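Local coordinates for protein trehalose operon transcriptional repressor (Bacillus subtilis, PDB 2OGG) that represses transcription of the trehalose operon and binds trehalose-6-phosphate, this chain being its effector-binding domain, at residues V116-Y121 and S135-D140; W38-S43 and P64-E69; D54-F59 and Q131-R136. All coordinates share one frame; numbering follows the deposited sequence.

Interaction 1: V116-Y121 and S135-D140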
loop_
_atom_site.group_PDB
_atom_site.type_symbol
_atom_site.label_atom_id
_atom_site.label_comp_id
_atom_site.label_asym_id
_atom_site.label_seq_id
_atom_site.Cartn_x
_atom_site.Cartn_y
_atom_site.Cartn_z
ATOM N N VAL A 116 14.845 -9.291 15.746
ATOM C CA VAL A 116 14.279 -8.558 14.638
ATOM C C VAL A 116 13.550 -7.343 15.246
ATOM O O VAL A 116 12.882 -7.490 16.275
ATOM C CB VAL A 116 13.337 -9.445 13.790
ATOM C CG1 VAL A 116 12.646 -8.610 12.667
ATOM C CG2 VAL A 116 14.113 -10.556 13.171
ATOM N N VAL A 117 13.954 -6.143 14.826
ATOM C CA VAL A 117 13.398 -4.915 15.386
ATOM C C VAL A 117 12.558 -4.142 14.385
ATOM O O VAL A 117 13.065 -3.657 13.368
ATOM C CB VAL A 117 14.467 -3.958 15.933
ATOM C CG1 VAL A 117 13.792 -2.711 16.507
ATOM C CG2 VAL A 117 15.316 -4.637 16.995
ATOM N N VAL A 118 11.259 -4.092 14.641
ATOM C CA VAL A 118 10.338 -3.315 13.817
ATOM C C VAL A 118 10.068 -1.948 14.437
ATOM O O VAL A 118 9.629 -1.837 15.594
ATOM C CB VAL A 118 9.000 -4.046 13.626
ATOM C CG1 VAL A 118 8.113 -3.237 12.695
ATOM C CG2 VAL A 118 9.248 -5.464 13.070
ATOM N N ARG A 119 10.430 -0.911 13.695
ATOM C CA ARG A 119 10.174 0.458 14.121
ATOM C C ARG A 119 9.138 1.102 13.240
ATOM O O ARG A 119 9.297 1.158 12.027
ATOM C CB ARG A 119 11.440 1.282 14.073
ATOM C CG ARG A 119 12.356 1.004 15.233
ATOM C CD ARG A 119 13.592 1.865 15.116
ATOM N NE ARG A 119 14.525 1.633 16.206
ATOM C CZ ARG A 119 15.557 0.799 16.147
ATOM N NH1 ARG A 119 15.710 -0.038 15.122
ATOM N NH2 ARG A 119 16.317 0.668 17.204
ATOM N N ASN A 120 8.242 1.832 13.876
ATOM C CA ASN A 120 7.090 2.360 13.190
ATOM C C ASN A 120 6.815 3.786 13.667
ATOM O O ASN A 120 6.838 4.062 14.862
ATOM C CB ASN A 120 5.923 1.443 13.508
ATOM C CG ASN A 120 4.733 1.722 12.683
ATOM O OD1 ASN A 120 4.844 2.128 11.536
ATOM N ND2 ASN A 120 3.585 1.340 13.193
ATOM N N TYR A 121 6.742 4.710 12.726
ATOM C CA TYR A 121 6.524 6.121 13.018
ATOM C C TYR A 121 5.179 6.553 12.447
ATOM O O TYR A 121 4.969 6.492 11.239
ATOM C CB TYR A 121 7.632 6.922 12.357
ATOM C CG TYR A 121 9.004 6.480 12.800
ATOM C CD1 TYR A 121 9.709 7.192 13.776
ATOM C CD2 TYR A 121 9.618 5.366 12.228
ATOM C CE1 TYR A 121 10.953 6.770 14.216
ATOM C CE2 TYR A 121 10.906 4.992 12.594
ATOM C CZ TYR A 121 11.539 5.657 13.639
ATOM O OH TYR A 121 12.815 5.298 14.021
ATOM N N SER A 135 9.339 -2.567 18.243
ATOM C CA SER A 135 8.856 -3.902 18.571
ATOM C C SER A 135 9.967 -4.895 18.330
ATOM O O SER A 135 10.485 -4.986 17.221
ATOM C CB SER A 135 7.674 -4.238 17.674
ATOM O OG SER A 135 6.938 -5.321 18.191
ATOM N N ARG A 136 10.468 -5.487 19.401
ATOM C CA ARG A 136 11.663 -6.331 19.317
ATOM C C ARG A 136 11.305 -7.813 19.434
ATOM O O ARG A 136 10.780 -8.250 20.476
ATOM C CB ARG A 136 12.645 -5.928 20.418
ATOM C CG ARG A 136 12.848 -4.424 20.481
ATOM C CD ARG A 136 13.858 -4.003 21.546
ATOM N NE ARG A 136 15.197 -4.524 21.292
ATOM C CZ ARG A 136 16.136 -3.889 20.592
ATOM N NH1 ARG A 136 15.862 -2.716 20.032
ATOM N NH2 ARG A 136 17.348 -4.431 20.446
ATOM N N HIS A 137 11.564 -8.575 18.366
ATOM C CA HIS A 137 11.259 -10.000 18.347
ATOM C C HIS A 137 12.485 -10.868 18.425
ATOM O O HIS A 137 13.432 -10.671 17.675
ATOM C CB HIS A 137 10.566 -10.363 17.048
ATOM C CG HIS A 137 9.307 -9.600 16.801
ATOM N ND1 HIS A 137 9.306 -8.274 16.425
ATOM C CD2 HIS A 137 8.009 -9.987 16.826
ATOM C CE1 HIS A 137 8.058 -7.868 16.253
ATOM N NE2 HIS A 137 7.254 -8.896 16.464
ATOM N N ARG A 138 12.382 -11.949 19.187
ATOM C CA ARG A 138 13.280 -13.069 19.050
ATOM C C ARG A 138 13.166 -13.659 17.634
ATOM O O ARG A 138 12.070 -13.764 17.074
ATOM C CB ARG A 138 12.891 -14.116 20.071
ATOM C CG ARG A 138 14.051 -14.995 20.526
ATOM C CD ARG A 138 13.591 -15.826 21.697
ATOM N NE ARG A 138 12.749 -16.950 21.288
ATOM C CZ ARG A 138 12.362 -17.929 22.105
ATOM N NH1 ARG A 138 12.726 -17.919 23.389
ATOM N NH2 ARG A 138 11.565 -18.888 21.653
ATOM N N LEU A 139 14.286 -14.089 17.069
ATOM C CA LEU A 139 14.333 -14.403 15.644
ATOM C C LEU A 139 13.277 -15.391 15.181
ATOM O O LEU A 139 12.707 -15.233 14.110
ATOM C CB LEU A 139 15.720 -14.890 15.237
ATOM C CG LEU A 139 16.718 -13.751 15.090
ATOM C CD1 LEU A 139 16.956 -13.154 16.441
ATOM C CD2 LEU A 139 18.021 -14.256 14.494
ATOM N N ASP A 140 13.107 -16.480 15.918
ATOM C CA ASP A 140 12.130 -17.498 15.533
ATOM C C ASP A 140 10.670 -17.036 15.626
ATOM O O ASP A 140 9.773 -17.788 15.303
ATOM C CB ASP A 140 12.326 -18.775 16.360
ATOM C CG ASP A 140 12.017 -18.571 17.840
ATOM O OD1 ASP A 140 12.423 -17.530 18.407
ATOM O OD2 ASP A 140 11.338 -19.442 18.430
#
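Val-117 and Arg-136 run alongside each other, the valine pressing a methyl onto one face of the guanidinium. Val-117 CG2 lies 3.6 Å above the Arg-136 guanidinium plane, offset toward the rim and nearest to NH1. With CG1 anti to the backbone N (chi1 -179°), the second methyl sits over a face of the Arg-119 guanidinium, and each of the two cationic groups thus has one valine methyl over a face. Arg-119 NH2 and Arg-136 NH1 are like charges 4.4 Å apart; Glu-97 forms a salt bridge to each arginine and Asp-103 a further one to Arg-136, which probably offsets the repulsion. The pairing of Arg-136 with Glu-134 is modelled too short to weigh.

Val-116, Val-118, Ser-135 and His-137 occupy the other face of the sheet. There Val-118 CG2 meets His-137 CE1 at 4.2 Å, the two side chains crossing at a slant, while the carbonyl oxygen of Val-116 lies in the plane of the imidazole at its edge. The backbones run antiparallel (161° between axes). Val-116 with His-137 and Val-118 with Ser-135 are the hydrogen-bonded pairs; the bond from His-137 N to Val-116 O is 2.7 Å long and nearly straight (172°).

The two strands form the hairpin 114-124/129-138, flanked by strand 87-98 beside the first and strand 49-59 beside the second, with Phe-142 set edge-to-face against the His-137 ring.

Interaction 2: W38-S43 and P64-E69. With SO4 (sulfate ion), chain C.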
loop_
_atom_site.group_PDB
_atom_site.type_symbol
_atom_site.label_atom_id
_atom_site.label_comp_id
_atom_site.label_asym_id
_atom_site.label_seq_id
_atom_site.Cartn_x
_atom_site.Cartn_y
_atom_site.Cartn_z
ATOM N N TRP A 38 4.008 9.728 26.805
ATOM C CA TRP A 38 3.635 8.506 27.491
ATOM C C TRP A 38 4.657 7.484 27.033
ATOM O O TRP A 38 5.078 7.540 25.877
ATOM C CB TRP A 38 2.272 8.054 26.986
ATOM C CG TRP A 38 1.136 8.860 27.475
ATOM C CD1 TRP A 38 0.273 9.604 26.720
ATOM C CD2 TRP A 38 0.600 8.851 28.806
ATOM N NE1 TRP A 38 -0.772 10.073 27.506
ATOM C CE2 TRP A 38 -0.623 9.570 28.770
ATOM C CE3 TRP A 38 0.938 8.168 29.973
ATOM C CZ2 TRP A 38 -1.442 9.692 29.879
ATOM C CZ3 TRP A 38 0.104 8.283 31.082
ATOM C CH2 TRP A 38 -1.053 9.048 31.032
ATOM N N GLU A 39 5.209 6.703 27.964
ATOM C CA GLU A 39 6.044 5.564 27.596
ATOM C C GLU A 39 5.416 4.269 28.094
ATOM O O GLU A 39 5.038 4.173 29.257
ATOM C CB GLU A 39 7.432 5.701 28.196
ATOM C CG GLU A 39 8.129 4.357 28.429
ATOM C CD GLU A 39 9.604 4.492 28.841
ATOM O OE1 GLU A 39 9.872 5.013 29.946
ATOM O OE2 GLU A 39 10.499 4.115 28.041
ATOM N N VAL A 40 5.238 3.296 27.215
ATOM C CA VAL A 40 4.731 1.987 27.660
ATOM C C VAL A 40 5.672 0.891 27.168
ATOM O O VAL A 40 6.045 0.855 25.977
ATOM C CB VAL A 40 3.348 1.692 27.085
ATOM C CG1 VAL A 40 2.769 0.402 27.703
ATOM C CG2 VAL A 40 2.414 2.889 27.288
ATOM N N ILE A 41 6.193 0.103 28.101
ATOM C CA ILE A 41 7.042 -1.000 27.722
ATOM C C ILE A 41 6.413 -2.319 28.154
ATOM O O ILE A 41 6.163 -2.553 29.345
ATOM C CB ILE A 41 8.460 -0.817 28.261
ATOM C CG1 ILE A 41 9.149 0.354 27.555
ATOM C CG2 ILE A 41 9.284 -2.086 28.109
ATOM C CD1 ILE A 41 10.467 0.709 28.196
ATOM N N ARG A 42 6.174 -3.190 27.185
ATOM C CA ARG A 42 5.466 -4.452 27.433
ATOM C C ARG A 42 6.225 -5.618 26.863
ATOM O O ARG A 42 6.820 -5.499 25.792
ATOM C CB ARG A 42 4.110 -4.424 26.750
ATOM C CG ARG A 42 3.181 -3.439 27.355
ATOM C CD ARG A 42 1.896 -3.281 26.562
ATOM N NE ARG A 42 2.082 -2.602 25.282
ATOM C CZ ARG A 42 1.167 -2.640 24.309
ATOM N NH1 ARG A 42 0.103 -3.444 24.433
ATOM N NH2 ARG A 42 1.415 -2.066 23.143
ATOM N N SER A 43 5.956 -6.793 27.404
ATOM C CA SER A 43 6.465 -8.011 26.803
ATOM C C SER A 43 5.282 -8.894 26.504
ATOM O O SER A 43 4.242 -8.749 27.147
ATOM C CB SER A 43 7.438 -8.732 27.754
ATOM O OG SER A 43 6.759 -9.488 28.734
ATOM N N PRO A 64 -4.589 12.397 25.960
ATOM C CA PRO A 64 -4.394 12.889 27.312
ATOM C C PRO A 64 -4.629 11.858 28.405
ATOM O O PRO A 64 -4.298 12.105 29.563
ATOM C CB PRO A 64 -5.425 14.029 27.427
ATOM C CG PRO A 64 -6.293 13.927 26.202
ATOM C CD PRO A 64 -5.452 13.283 25.166
ATOM N N HIS A 65 -5.289 10.768 28.073
ATOM C CA HIS A 65 -5.780 9.876 29.098
ATOM C C HIS A 65 -5.335 8.483 28.741
ATOM O O HIS A 65 -5.322 8.100 27.560
ATOM C CB HIS A 65 -7.304 9.893 29.133
ATOM C CG HIS A 65 -7.896 11.203 29.559
ATOM N ND1 HIS A 65 -9.077 11.691 29.040
ATOM C CD2 HIS A 65 -7.443 12.154 30.413
ATOM C CE1 HIS A 65 -9.338 12.872 29.571
ATOM N NE2 HIS A 65 -8.389 13.152 30.448
ATOM N N LEU A 66 -4.817 7.767 29.726
ATOM C CA LEU A 66 -4.376 6.419 29.475
ATOM C C LEU A 66 -4.363 5.649 30.787
ATOM O O LEU A 66 -4.251 6.243 31.865
ATOM C CB LEU A 66 -3.003 6.459 28.832
ATOM C CG LEU A 66 -2.452 5.148 28.255
ATOM C CD1 LEU A 66 -3.209 4.764 26.988
ATOM C CD2 LEU A 66 -0.940 5.302 27.963
ATOM N N THR A 67 -4.458 4.329 30.695
ATOM C CA THR A 67 -4.403 3.503 31.877
ATOM C C THR A 67 -3.588 2.220 31.684
ATOM O O THR A 67 -3.415 1.744 30.561
ATOM C CB THR A 67 -5.809 3.136 32.328
ATOM O OG1 THR A 67 -6.345 2.175 31.416
ATOM C CG2 THR A 67 -6.683 4.390 32.351
ATOM N N LYS A 68 -3.141 1.624 32.791
ATOM C CA LYS A 68 -2.508 0.297 32.715
ATOM C C LYS A 68 -3.401 -0.788 32.061
ATOM O O LYS A 68 -2.886 -1.690 31.399
ATOM C CB LYS A 68 -2.019 -0.166 34.081
ATOM C CG LYS A 68 -1.575 -1.625 34.164
ATOM C CD LYS A 68 -0.745 -1.840 35.443
ATOM C CE LYS A 68 -0.700 -3.288 35.853
ATOM N NZ LYS A 68 -2.014 -3.759 36.315
ATOM N N GLU A 69 -4.722 -0.619 32.131
ATOM C CA GLU A 69 -5.645 -1.619 31.619
ATOM C C GLU A 69 -5.737 -1.555 30.102
ATOM O O GLU A 69 -5.890 -2.576 29.439
ATOM C CB GLU A 69 -7.024 -1.435 32.227
ATOM C CG GLU A 69 -7.985 -2.540 31.866
ATOM C CD GLU A 69 -9.213 -2.555 32.767
ATOM O OE1 GLU A 69 -9.071 -2.770 34.001
ATOM O OE2 GLU A 69 -10.328 -2.344 32.234
HETATM S S SO4 C . -1.208 -3.020 20.644
HETATM O O1 SO4 C . -0.367 -2.036 19.978
HETATM O O2 SO4 C . -2.563 -2.986 20.130
HETATM O O3 SO4 C . -0.759 -4.379 20.405
HETATM O O4 SO4 C . -1.186 -2.672 22.052
#
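Trp-38 sets CG anti to the carbonyl carbon (chi1 -74°), and chi2 of 118° turns the indole face to Leu-66, whose own CG is anti to its backbone N. The result is a CH-pi contact between a strand of the antiparallel UTRA-domain sheet and the loop that leads into helix 68-71. Leu-66 CB stands 3.9 Å from the centroid of the six-membered ring of Trp-38, only 16° off the ring normal, and hence over the face. Farther along the indole, CD2 of Leu-66 lies 4.0 Å from CD2 of Trp-38, at the ring fusion, as the two side chains overlap while heading opposite ways. The same Leu-66 methyl reaches Val-40 CG2 at 4.2 Å. At the indole edge, Pro-64 O lies in the ring plane, 3.8 Å from Trp-38 CZ2, while the hydrogen bond from Trp-38 NE1 to Val-63 O ties the indole to the loop.

Thr-67 OG1 caps the helix, bonded to Ile-70 N and, weakly, to Glu-69 N. On the same strand as Trp-38, Arg-42 pairs with Asp-56 and holds a sulfate, probably from the crystallisation liquor, that Arg-44, Ser-74, Ile-75 and Tyr-76 also bind; the site could mimic that of the effector's phosphate. One sulfate oxygen, O4, takes both bonds at the guanidinium edge, 2.8 Å from Arg-42 NH1 and 2.9 Å from Arg-42 NH2.

Interaction 3: D54-F59 and Q131-R136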
loop_
_atom_site.group_PDB
_atom_site.type_symbol
_atom_site.label_atom_id
_atom_site.label_comp_id
_atom_site.label_asym_id
_atom_site.label_seq_id
_atom_site.Cartn_x
_atom_site.Cartn_y
_atom_site.Cartn_z
ATOM N N ASP A 54 7.638 -4.838 23.359
ATOM C CA ASP A 54 6.967 -3.748 22.647
ATOM C C ASP A 54 7.144 -2.430 23.392
ATOM O O ASP A 54 6.777 -2.318 24.560
ATOM C CB ASP A 54 5.485 -4.056 22.506
ATOM C CG ASP A 54 5.191 -4.993 21.339
ATOM O OD1 ASP A 54 5.820 -4.808 20.270
ATOM O OD2 ASP A 54 4.265 -5.850 21.446
ATOM N N LYS A 55 7.804 -1.472 22.765
ATOM C CA LYS A 55 7.949 -0.136 23.369
ATOM C C LYS A 55 7.139 0.917 22.610
ATOM O O LYS A 55 7.259 1.026 21.391
ATOM C CB LYS A 55 9.431 0.233 23.436
ATOM C CG LYS A 55 10.236 -0.792 24.238
ATOM C CD LYS A 55 11.739 -0.742 23.977
ATOM C CE LYS A 55 12.352 0.498 24.617
ATOM N NZ LYS A 55 13.827 0.420 24.720
ATOM N N ASP A 56 6.130 1.488 23.250
ATOM C CA ASP A 56 5.396 2.573 22.606
ATOM C C ASP A 56 5.715 3.899 23.284
ATOM O O ASP A 56 5.610 3.974 24.504
ATOM C CB ASP A 56 3.883 2.321 22.643
ATOM C CG ASP A 56 3.408 1.379 21.527
ATOM O OD1 ASP A 56 3.168 1.906 20.416
ATOM O OD2 ASP A 56 3.217 0.140 21.762
ATOM N N TYR A 57 5.685 4.963 22.487
ATOM C CA TYR A 57 5.905 6.334 22.942
ATOM C C TYR A 57 5.022 7.279 22.109
ATOM O O TYR A 57 5.164 7.332 20.891
ATOM C CB TYR A 57 7.364 6.720 22.696
ATOM C CG TYR A 57 8.342 5.896 23.486
ATOM C CD1 TYR A 57 8.725 6.274 24.773
ATOM C CD2 TYR A 57 8.945 4.780 22.929
ATOM C CE1 TYR A 57 9.616 5.524 25.489
ATOM C CE2 TYR A 57 9.704 3.958 23.682
ATOM C CZ TYR A 57 10.115 4.371 24.934
ATOM O OH TYR A 57 10.971 3.576 25.667
ATOM N N PHE A 58 4.157 8.059 22.753
ATOM C CA PHE A 58 3.341 9.023 22.040
ATOM C C PHE A 58 2.986 10.220 22.909
ATOM O O PHE A 58 3.210 10.192 24.125
ATOM C CB PHE A 58 2.095 8.356 21.472
ATOM C CG PHE A 58 1.339 7.564 22.481
ATOM C CD1 PHE A 58 1.704 6.280 22.768
ATOM C CD2 PHE A 58 0.368 8.163 23.253
ATOM C CE1 PHE A 58 1.039 5.562 23.730
ATOM C CE2 PHE A 58 -0.321 7.445 24.208
ATOM C CZ PHE A 58 -0.005 6.133 24.428
ATOM N N PHE A 59 2.627 11.332 22.264
ATOM C CA PHE A 59 2.446 12.597 22.995
ATOM C C PHE A 59 1.133 12.592 23.771
ATOM O O PHE A 59 0.032 12.560 23.172
ATOM C CB PHE A 59 2.443 13.812 22.055
ATOM C CG PHE A 59 3.743 14.070 21.376
ATOM C CD1 PHE A 59 4.471 15.213 21.681
ATOM C CD2 PHE A 59 4.118 13.325 20.264
ATOM C CE1 PHE A 59 5.595 15.558 20.948
ATOM C CE2 PHE A 59 5.326 13.581 19.607
ATOM C CZ PHE A 59 6.020 14.747 19.899
ATOM N N GLN A 131 3.554 9.423 17.057
ATOM C CA GLN A 131 3.840 8.185 17.805
ATOM C C GLN A 131 5.072 7.424 17.317
ATOM O O GLN A 131 5.374 7.398 16.126
ATOM C CB GLN A 131 2.644 7.260 17.720
ATOM C CG GLN A 131 2.912 5.867 18.271
ATOM C CD GLN A 131 1.672 5.035 18.224
ATOM O OE1 GLN A 131 0.652 5.484 17.694
ATOM N NE2 GLN A 131 1.681 3.911 18.944
ATOM N N TYR A 132 5.757 6.748 18.231
ATOM C CA TYR A 132 6.872 5.917 17.836
ATOM C C TYR A 132 6.823 4.573 18.550
ATOM O O TYR A 132 6.686 4.521 19.763
ATOM C CB TYR A 132 8.192 6.626 18.076
ATOM C CG TYR A 132 9.389 5.688 18.151
ATOM C CD1 TYR A 132 10.046 5.250 17.006
ATOM C CD2 TYR A 132 9.912 5.310 19.366
ATOM C CE1 TYR A 132 11.091 4.329 17.082
ATOM C CE2 TYR A 132 11.000 4.429 19.457
ATOM C CZ TYR A 132 11.573 3.926 18.322
ATOM O OH TYR A 132 12.690 3.088 18.433
ATOM N N THR A 133 6.910 3.486 17.780
ATOM C CA THR A 133 6.853 2.139 18.322
ATOM C C THR A 133 8.090 1.355 17.922
ATOM O O THR A 133 8.657 1.571 16.856
ATOM C CB THR A 133 5.600 1.434 17.825
ATOM O OG1 THR A 133 4.471 2.262 18.116
ATOM C CG2 THR A 133 5.397 0.090 18.523
ATOM N N GLU A 134 8.606 0.593 18.863
ATOM C CA GLU A 134 9.793 -0.230 18.656
ATOM C C GLU A 134 9.477 -1.626 19.170
ATOM O O GLU A 134 9.134 -1.790 20.344
ATOM C CB GLU A 134 10.994 0.318 19.425
ATOM C CG GLU A 134 12.201 -0.582 19.268
ATOM C CD GLU A 134 13.390 -0.175 20.115
ATOM O OE1 GLU A 134 13.669 1.040 20.228
ATOM O OE2 GLU A 134 14.145 -1.086 20.527
ATOM N N SER A 135 9.339 -2.567 18.243
ATOM C CA SER A 135 8.856 -3.902 18.571
ATOM C C SER A 135 9.967 -4.895 18.330
ATOM O O SER A 135 10.485 -4.986 17.221
ATOM C CB SER A 135 7.674 -4.238 17.674
ATOM O OG SER A 135 6.938 -5.321 18.191
ATOM N N ARG A 136 10.468 -5.487 19.401
ATOM C CA ARG A 136 11.663 -6.331 19.317
ATOM C C ARG A 136 11.305 -7.813 19.434
ATOM O O ARG A 136 10.780 -8.250 20.476
ATOM C CB ARG A 136 12.645 -5.928 20.418
ATOM C CG ARG A 136 12.848 -4.424 20.481
ATOM C CD ARG A 136 13.858 -4.003 21.546
ATOM N NE ARG A 136 15.197 -4.524 21.292
ATOM C CZ ARG A 136 16.136 -3.889 20.592
ATOM N NH1 ARG A 136 15.862 -2.716 20.032
ATOM N NH2 ARG A 136 17.348 -4.431 20.446
#
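Tyr-57 and Tyr-132 extend in a common direction as neighbours, but their rings do not stack. Tyr-57 CD2 meets the edge of the Tyr-132 ring near its plane, 3.7 Å from Tyr-132 CD2. The backbone oxygen of Tyr-132 lies in the plane of the Tyr-57 ring, at its edge. Further out, Tyr-132 meets the Tyr-121 ring with planes inclined at about 45°.

On the other face of the sheet, beside Phe-58, whose ring meets that of Trp-38, polar groups gather round the Asp-56 carboxylate. Two donors reach OD1 from opposite faces of its plane. Thr-133 OG1 approaches from above, 43° out of plane and 2.7 Å from Asp-56 OD1. Gln-131 NE2, on the anti side, is 2.9 Å from Asp-56 OD1. An extended chain brings that amide there, with CG anti to the backbone N (chi1 171°), and Asp-56 OD1 lies almost in the amide plane. Asp-54 OD1 also receives Ser-135 OG, though the modelled separation is too short to be trusted.

The strands pair almost exactly antiparallel. Lys-55/Glu-134 and Tyr-57/Tyr-132 are hydrogen-bonded pairs; Lys-55 N lies 2.8 Å from Glu-134 O. Along its own strand, Tyr-132 OH donates to Glu-134 OE1 at 2.9 Å, two residues on, while Lys-55 NZ finds its salt bridge at Glu-102.

Asp-56 OD2 is in turn bridged by Arg-42, so both oxygens of this buried carboxylate have partners. That network would favour the ionised form and orient the arginine that holds the sulfate, making Thr-133 and Gln-131 a likely outer shell of the anion site.

All three reach one antiparallel sheet of the UTRA domain; interactions 1 and 3 pair its strands, and interaction 2 lays the loop 64-69 against it. Along the chain, interactions 2 and 3 interleave: 38-43, 54-59, 64-69, then 131-136. Interaction 1 follows interaction 2 and ends on the strand it shares with interaction 3, where Ser-135 and Arg-136 serve both. Interaction 3 lies centrally, its centre about 10 Å from that of interaction 2 and about 11 Å from that of interaction 1; the outer two, about 19 Å apart centre to centre, do not touch. Bonds such as Asn-120 O to Thr-133 N and Arg-42 O to Asp-54 N carry the sheet from hairpin to anion-binding side.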